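Local atomic coordinates of beta-1,4-galactanase (PDB entry 1HJS), a protein that hydrolyses the beta-1,4-galactosidic linkages of type I arabinogalactans, as a family 53 glycoside hydrolase of clan GH-A. Residues A[6-11]-A[45-50]; A[75-80]-A[127-132]; A[268-273]-A[321-326]. All coordinates share one frame; numbering follows the deposited sequence.

Contact 1 of 3, residues A[6-11]-A[45-50]; sequences GVDWSS and RQRVWV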
# COMPACT_ATOMS: atom_id res chain seq x y z
N GLY A 6 2.48 8.96 4.40
CA GLY A 6 2.41 7.80 5.26
C GLY A 6 3.42 6.68 5.13
O GLY A 6 4.39 6.74 4.37
N VAL A 7 3.17 5.65 5.93
CA VAL A 7 4.00 4.46 5.95
C VAL A 7 3.05 3.30 6.19
O VAL A 7 1.95 3.48 6.72
CB VAL A 7 5.04 4.47 7.10
CG1 VAL A 7 5.90 5.71 7.02
CG2 VAL A 7 4.33 4.39 8.46
N ASP A 8 3.46 2.11 5.77
CA ASP A 8 2.68 0.92 6.02
C ASP A 8 3.34 0.38 7.30
O ASP A 8 4.53 0.06 7.29
CB ASP A 8 2.84 -0.08 4.87
CG ASP A 8 1.98 -1.31 5.05
OD1 ASP A 8 2.03 -1.93 6.14
OD2 ASP A 8 1.26 -1.68 4.10
N TRP A 9 2.59 0.31 8.39
CA TRP A 9 3.16 -0.14 9.66
C TRP A 9 2.54 -1.45 10.14
O TRP A 9 2.59 -1.77 11.33
CB TRP A 9 2.97 0.95 10.72
CG TRP A 9 1.58 1.04 11.29
CD1 TRP A 9 0.39 0.85 10.62
CD2 TRP A 9 1.23 1.34 12.65
NE1 TRP A 9 -0.67 1.01 11.49
CE2 TRP A 9 -0.19 1.32 12.73
CE3 TRP A 9 1.97 1.63 13.80
CZ2 TRP A 9 -0.87 1.58 13.93
CZ3 TRP A 9 1.29 1.89 14.99
CH2 TRP A 9 -0.12 1.86 15.04
N SER A 10 1.97 -2.21 9.21
CA SER A 10 1.30 -3.47 9.51
C SER A 10 1.97 -4.39 10.53
O SER A 10 1.30 -4.94 11.40
CB SER A 10 1.06 -4.26 8.22
OG SER A 10 0.36 -3.48 7.27
N SER A 11 3.28 -4.56 10.42
CA SER A 11 4.03 -5.44 11.31
C SER A 11 4.22 -4.95 12.74
O SER A 11 4.82 -5.65 13.56
CB SER A 11 5.41 -5.70 10.73
OG SER A 11 6.18 -4.51 10.80
N ARG A 45 -0.81 2.80 6.54
CA ARG A 45 -1.37 1.78 5.67
C ARG A 45 -1.29 0.44 6.41
O ARG A 45 -0.30 0.18 7.10
CB ARG A 45 -0.56 1.73 4.37
CG ARG A 45 -1.03 0.75 3.30
CD ARG A 45 -0.11 0.93 2.10
NE ARG A 45 -0.44 0.13 0.92
CZ ARG A 45 0.20 -0.98 0.57
NH1 ARG A 45 1.19 -1.45 1.32
NH2 ARG A 45 -0.10 -1.58 -0.58
N GLN A 46 -2.31 -0.39 6.26
CA GLN A 46 -2.36 -1.68 6.93
C GLN A 46 -2.91 -2.77 6.01
O GLN A 46 -3.96 -2.60 5.38
CB GLN A 46 -3.24 -1.59 8.18
CG GLN A 46 -2.82 -0.49 9.14
CD GLN A 46 -3.74 -0.37 10.35
OE1 GLN A 46 -3.57 0.53 11.17
NE2 GLN A 46 -4.71 -1.28 10.45
N ARG A 47 -2.20 -3.90 5.92
CA ARG A 47 -2.66 -4.99 5.07
C ARG A 47 -3.66 -5.84 5.84
O ARG A 47 -3.46 -6.15 7.01
CB ARG A 47 -1.48 -5.86 4.61
CG ARG A 47 -0.55 -6.34 5.72
CD ARG A 47 0.53 -7.28 5.17
NE ARG A 47 1.59 -7.52 6.15
CZ ARG A 47 2.61 -6.70 6.38
NH1 ARG A 47 2.73 -5.58 5.68
NH2 ARG A 47 3.50 -6.99 7.32
N VAL A 48 -4.74 -6.21 5.16
CA VAL A 48 -5.77 -7.03 5.78
C VAL A 48 -5.89 -8.36 5.05
O VAL A 48 -6.11 -8.40 3.84
CB VAL A 48 -7.15 -6.32 5.73
CG1 VAL A 48 -8.21 -7.22 6.36
CG2 VAL A 48 -7.07 -4.99 6.45
N TRP A 49 -5.75 -9.45 5.80
CA TRP A 49 -5.88 -10.78 5.24
C TRP A 49 -7.19 -11.36 5.76
O TRP A 49 -7.65 -11.00 6.85
CB TRP A 49 -4.68 -11.66 5.63
CG TRP A 49 -3.39 -11.20 4.99
CD1 TRP A 49 -3.24 -10.22 4.04
CD2 TRP A 49 -2.07 -11.72 5.24
NE1 TRP A 49 -1.91 -10.10 3.68
CE2 TRP A 49 -1.18 -11.01 4.40
CE3 TRP A 49 -1.57 -12.72 6.08
CZ2 TRP A 49 0.20 -11.27 4.39
CZ3 TRP A 49 -0.19 -12.98 6.06
CH2 TRP A 49 0.67 -12.25 5.22
N VAL A 50 -7.80 -12.24 4.98
CA VAL A 50 -9.09 -12.82 5.34
C VAL A 50 -9.10 -13.73 6.56
O VAL A 50 -9.72 -13.40 7.57
CB VAL A 50 -9.69 -13.56 4.12
CG1 VAL A 50 -11.05 -14.14 4.48
CG2 VAL A 50 -9.80 -12.60 2.95
O HOH W 1 1.31 -4.25 3.50
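D8 OD1 is the best-held polar atom, gripped by two donors from S10. S10 OG donates to the syn lone pair of D8 OD1 at 2.5 Å. S10 N, two residues on, bonds the same oxygen nearly along its C-O axis; this bond closes an Asx turn. S10 OG also accepts from R47 N at 2.9 Å, tying the turn to strand 43-48. D8 CG is anti to its backbone N (chi1 -177°), so OD2 faces R45. R45, extended from CG to NE, crosses D8 obliquely, and R45 NH1 meets D8 OD2 in a salt bridge at 2.8 Å. Their planes are 70° apart and the hydrogen bond is weak. A water in the guanidinium plane of R47 accepts from NH1 and donates to D8 OD2. S10 CB lies over one face of that guanidinium, which is also paired with E297. On the other side of the strands W9 and Q46 lie side by side. W9 NE1 points in its ring plane to Q46 OE1 at 3.0 Å, 34° out of the amide plane; Q46 NE2 is hydrogen-bonded to N62 OD1. The backbones join through R45 N to V7 O, 2.8 Å, and W9 N to R45 O. R45 also bridges to E245, assigned as nucleophile from a near-identical protein, and probably steadies its charge. This is the C-terminal mouth of strands one and two of a TIM barrel, the active-site end in clan GH-A.

Contact 2 of 3, residues A[75-80]-A[127-132]; sequences GVYIDF and PTIVSI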
# COMPACT_ATOMS: atom_id res chain seq x y z
N GLY A 75 -4.57 8.96 10.11
CA GLY A 75 -5.63 8.40 9.30
C GLY A 75 -5.26 6.97 8.98
O GLY A 75 -4.09 6.59 9.11
N VAL A 76 -6.22 6.16 8.56
CA VAL A 76 -5.95 4.76 8.25
C VAL A 76 -6.30 4.39 6.81
O VAL A 76 -7.37 4.73 6.30
CB VAL A 76 -6.71 3.83 9.22
CG1 VAL A 76 -6.45 2.37 8.86
CG2 VAL A 76 -6.27 4.12 10.65
N TYR A 77 -5.37 3.69 6.17
CA TYR A 77 -5.51 3.23 4.79
C TYR A 77 -5.55 1.70 4.88
O TYR A 77 -4.55 1.06 5.20
CB TYR A 77 -4.30 3.74 3.99
CG TYR A 77 -3.97 3.12 2.63
CD1 TYR A 77 -4.68 2.03 2.11
CD2 TYR A 77 -2.88 3.59 1.90
CE1 TYR A 77 -4.29 1.43 0.90
CE2 TYR A 77 -2.48 3.00 0.71
CZ TYR A 77 -3.19 1.92 0.21
OH TYR A 77 -2.74 1.31 -0.94
N ILE A 78 -6.73 1.13 4.63
CA ILE A 78 -6.91 -0.31 4.68
C ILE A 78 -6.62 -0.93 3.32
O ILE A 78 -7.20 -0.55 2.31
CB ILE A 78 -8.36 -0.67 5.10
CG1 ILE A 78 -8.59 -0.31 6.57
CG2 ILE A 78 -8.63 -2.16 4.85
CD1 ILE A 78 -7.77 -1.13 7.55
N ASP A 79 -5.71 -1.90 3.31
CA ASP A 79 -5.32 -2.58 2.08
C ASP A 79 -5.80 -4.03 2.11
O ASP A 79 -5.16 -4.89 2.70
CB ASP A 79 -3.79 -2.52 1.93
CG ASP A 79 -3.27 -3.35 0.76
OD1 ASP A 79 -4.07 -3.75 -0.12
OD2 ASP A 79 -2.05 -3.60 0.73
N PHE A 80 -6.96 -4.28 1.49
CA PHE A 80 -7.51 -5.63 1.43
C PHE A 80 -6.73 -6.45 0.42
O PHE A 80 -6.69 -6.09 -0.76
CB PHE A 80 -8.97 -5.61 0.98
CG PHE A 80 -9.94 -5.15 2.03
CD1 PHE A 80 -10.08 -5.85 3.22
CD2 PHE A 80 -10.74 -4.04 1.81
CE1 PHE A 80 -11.01 -5.45 4.19
CE2 PHE A 80 -11.68 -3.62 2.77
CZ PHE A 80 -11.81 -4.33 3.95
N PRO A 127 -11.59 4.40 7.69
CA PRO A 127 -10.37 4.62 6.90
C PRO A 127 -10.54 5.72 5.86
O PRO A 127 -11.63 5.91 5.31
CB PRO A 127 -10.10 3.24 6.27
CG PRO A 127 -11.43 2.56 6.29
CD PRO A 127 -12.06 3.01 7.58
N THR A 128 -9.47 6.46 5.60
CA THR A 128 -9.53 7.52 4.61
C THR A 128 -9.36 6.91 3.23
O THR A 128 -9.81 7.47 2.23
CB THR A 128 -8.42 8.57 4.85
OG1 THR A 128 -7.17 7.90 5.03
CG2 THR A 128 -8.73 9.39 6.10
N ILE A 129 -8.72 5.75 3.19
CA ILE A 129 -8.47 5.04 1.93
C ILE A 129 -8.66 3.54 2.10
O ILE A 129 -8.30 2.96 3.13
CB ILE A 129 -7.02 5.25 1.43
CG1 ILE A 129 -6.74 6.74 1.23
CG2 ILE A 129 -6.79 4.48 0.13
CD1 ILE A 129 -5.29 7.04 0.85
N VAL A 130 -9.23 2.90 1.09
CA VAL A 130 -9.41 1.46 1.09
C VAL A 130 -9.05 0.96 -0.30
O VAL A 130 -9.63 1.41 -1.28
CB VAL A 130 -10.87 1.04 1.38
CG1 VAL A 130 -11.02 -0.47 1.21
CG2 VAL A 130 -11.27 1.45 2.79
N SER A 131 -8.09 0.05 -0.40
CA SER A 131 -7.75 -0.49 -1.70
C SER A 131 -8.45 -1.83 -1.82
O SER A 131 -8.41 -2.65 -0.90
CB SER A 131 -6.23 -0.67 -1.87
OG SER A 131 -5.72 -1.73 -1.08
N ILE A 132 -9.13 -2.04 -2.95
CA ILE A 132 -9.80 -3.31 -3.18
C ILE A 132 -8.82 -4.21 -3.92
O ILE A 132 -8.87 -4.36 -5.15
CB ILE A 132 -11.11 -3.10 -3.99
CG1 ILE A 132 -10.86 -2.20 -5.20
CG2 ILE A 132 -12.17 -2.48 -3.09
CD1 ILE A 132 -12.11 -1.94 -6.03
O HOH W 2 -2.97 -1.20 -1.63
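The ring of Y77 lies across I129, the two side chains crossing obliquely. Y77 CG is anti to its backbone N (chi1 164°). This turns one ring face to I129, and methyl CG2 sits over it in a CH-pi contact, 4.0 Å from the centroid and 18° off the normal. S131 meets the same ring at its edge, with S131 CB 4.0 Å from Y77 CE1. Y77 OH and S131 OG also share a water. S131 OG takes the crowded position between N and the carbonyl carbon. It lies 2.8 Å from D79 OD1 and is hydrogen-bonded to G133 O. D79 turns its other oxygen, OD2, to a salt bridge with R45, and R45 NE binds Y77 OH.

The backbones are parallel, with strand axes 7° apart, and are neighbouring strands three and four of the TIM barrel. I78 bonds through both its N and its O to the neighbouring strand: N donates to I129 O, and O accepts from S131 N at 2.9 Å, nearly along the C=O axis. Y77, D79, I129 and S131 line the interior. Further along the strand, D79 comes close to E245 and E135, assigned as nucleophile and proton donor from a near-identical protein.

I78, F80, V130 and I132 take the outer face, towards the helices. F80 crosses V130 obliquely, and V130 CG1 is 3.6 Å from F80 CE2. One face of the F80 ring is covered by I78 CG2, centred over it. The I78 side chain crosses P127, with I78 CG1 3.9 Å from P127 CB. V130 and I132 pack outward against helix 150-165.

Contact 3 of 3, residues A[268-273]-A[321-326]; sequences FSPEGQ and QALSSL
Q273 CG is anti to its carbonyl carbon (chi1 -70°), and the chain runs extended beyond it (chi2 -172°), which sends the amide towards S325. S325 OG stands in the crowded position between its backbone N and carbonyl carbon (chi1 54°) and faces that amide. The hydroxyl donates to Q273 OE1 at 2.7 Å, nearly along the C=O axis. The other end of the amide is also held: Q273 NE2 donates to W248 O and T314 O. These bonds fix which way the buried amide is turned. Near the helix start the packing is mainly through the ring of P270. P270 CB touches S324 OG at 3.7 Å. P270 CG makes an apolar contact with L323 CD1 at 4.1 Å, the two side chains crossing obliquely. S325 CB also sits 3.3 Å from P270 O. S269 OG accepts from G272 N at 3.1 Å. The contact is far from the annotated sites, in the outer layer. It joins the first turn of helix 270-285, with S269 as N-cap and P270 at its first position, to the 3-10 segment that starts at S324 in the C-terminal tail. That helix leads into the last strand of the TIM barrel.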
# COMPACT_ATOMS: atom_id res chain seq x y z
N PHE A 268 23.42 4.78 -0.20
CA PHE A 268 22.64 3.88 0.64
C PHE A 268 22.95 4.30 2.07
O PHE A 268 23.96 3.89 2.65
CB PHE A 268 23.06 2.43 0.42
CG PHE A 268 22.84 1.94 -0.98
CD1 PHE A 268 21.68 2.28 -1.67
CD2 PHE A 268 23.78 1.13 -1.60
CE1 PHE A 268 21.46 1.81 -2.97
CE2 PHE A 268 23.57 0.66 -2.90
CZ PHE A 268 22.41 1.00 -3.58
N SER A 269 22.09 5.15 2.61
CA SER A 269 22.25 5.68 3.96
C SER A 269 20.97 6.42 4.32
O SER A 269 20.11 6.63 3.47
CB SER A 269 23.40 6.67 3.98
OG SER A 269 23.11 7.79 3.15
N PRO A 270 20.82 6.82 5.59
CA PRO A 270 19.60 7.54 5.98
C PRO A 270 19.46 8.82 5.16
O PRO A 270 18.36 9.19 4.75
CB PRO A 270 19.83 7.82 7.46
CG PRO A 270 20.60 6.61 7.90
CD PRO A 270 21.61 6.45 6.78
N GLU A 271 20.59 9.48 4.91
CA GLU A 271 20.59 10.71 4.12
C GLU A 271 20.07 10.40 2.72
O GLU A 271 19.29 11.16 2.15
CB GLU A 271 22.01 11.28 4.03
CG GLU A 271 22.60 11.82 5.33
CD GLU A 271 22.83 10.75 6.40
OE1 GLU A 271 23.26 9.63 6.05
OE2 GLU A 271 22.59 11.04 7.59
N GLY A 272 20.53 9.27 2.17
CA GLY A 272 20.09 8.85 0.85
C GLY A 272 18.60 8.57 0.84
O GLY A 272 17.91 8.90 -0.13
N GLN A 273 18.09 7.95 1.91
CA GLN A 273 16.67 7.66 2.00
C GLN A 273 15.84 8.93 1.93
O GLN A 273 14.82 8.98 1.24
CB GLN A 273 16.32 6.95 3.31
CG GLN A 273 16.81 5.54 3.45
CD GLN A 273 16.24 4.87 4.69
OE1 GLN A 273 16.21 5.48 5.76
NE2 GLN A 273 15.79 3.63 4.55
N GLN A 321 15.33 2.16 17.26
CA GLN A 321 15.34 3.61 17.31
C GLN A 321 15.18 4.24 15.93
O GLN A 321 15.89 3.89 14.99
CB GLN A 321 16.63 4.11 17.96
CG GLN A 321 16.71 5.62 18.08
CD GLN A 321 17.93 6.09 18.84
OE1 GLN A 321 18.84 5.30 19.13
NE2 GLN A 321 17.98 7.38 19.16
N ALA A 322 14.25 5.18 15.82
CA ALA A 322 14.01 5.86 14.55
C ALA A 322 15.28 6.54 14.06
O ALA A 322 15.99 7.19 14.84
CB ALA A 322 12.90 6.88 14.71
N LEU A 323 15.58 6.37 12.78
CA LEU A 323 16.76 7.00 12.19
C LEU A 323 16.41 8.43 11.80
O LEU A 323 15.24 8.81 11.77
CB LEU A 323 17.22 6.21 10.96
CG LEU A 323 17.61 4.75 11.22
CD1 LEU A 323 18.07 4.10 9.93
CD2 LEU A 323 18.72 4.70 12.28
N SER A 324 17.43 9.22 11.50
CA SER A 324 17.24 10.61 11.12
C SER A 324 16.38 10.80 9.88
O SER A 324 15.77 11.85 9.68
CB SER A 324 18.60 11.27 10.88
OG SER A 324 19.29 10.61 9.83
N SER A 325 16.32 9.78 9.03
CA SER A 325 15.54 9.86 7.80
C SER A 325 14.03 9.92 8.01
O SER A 325 13.30 10.40 7.15
CB SER A 325 15.88 8.68 6.90
OG SER A 325 15.72 7.46 7.60
N LEU A 326 13.55 9.45 9.16
CA LEU A 326 12.12 9.43 9.44
C LEU A 326 11.48 10.82 9.43
O LEU A 326 10.29 10.96 9.17
CB LEU A 326 11.85 8.74 10.79
CG LEU A 326 10.43 8.19 11.00
CD1 LEU A 326 10.10 7.12 9.96
CD2 LEU A 326 10.31 7.63 12.40

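How the contacts relate
The three contacts follow one another along the chain, each closing before the next opens. Contacts 1 and 2 are parts of the same eight-stranded barrel, with centres 9 Å apart. Their strands 43-48 and 75-80 are neighbours, joined by probable hydrogen bonds from D79 N to Q46 O and from V48 N to D79 O. V48 also packs on I78 and F80. Together they cover strands one to four and place R45 and D79 by the catalytic residues. Contact 3 lies apart, 21 Å from contact 1 and 26 Å from contact 2, centre to centre. It belongs to the outer layer, where helix 270-285 meets the chain after the final strand, 290-296.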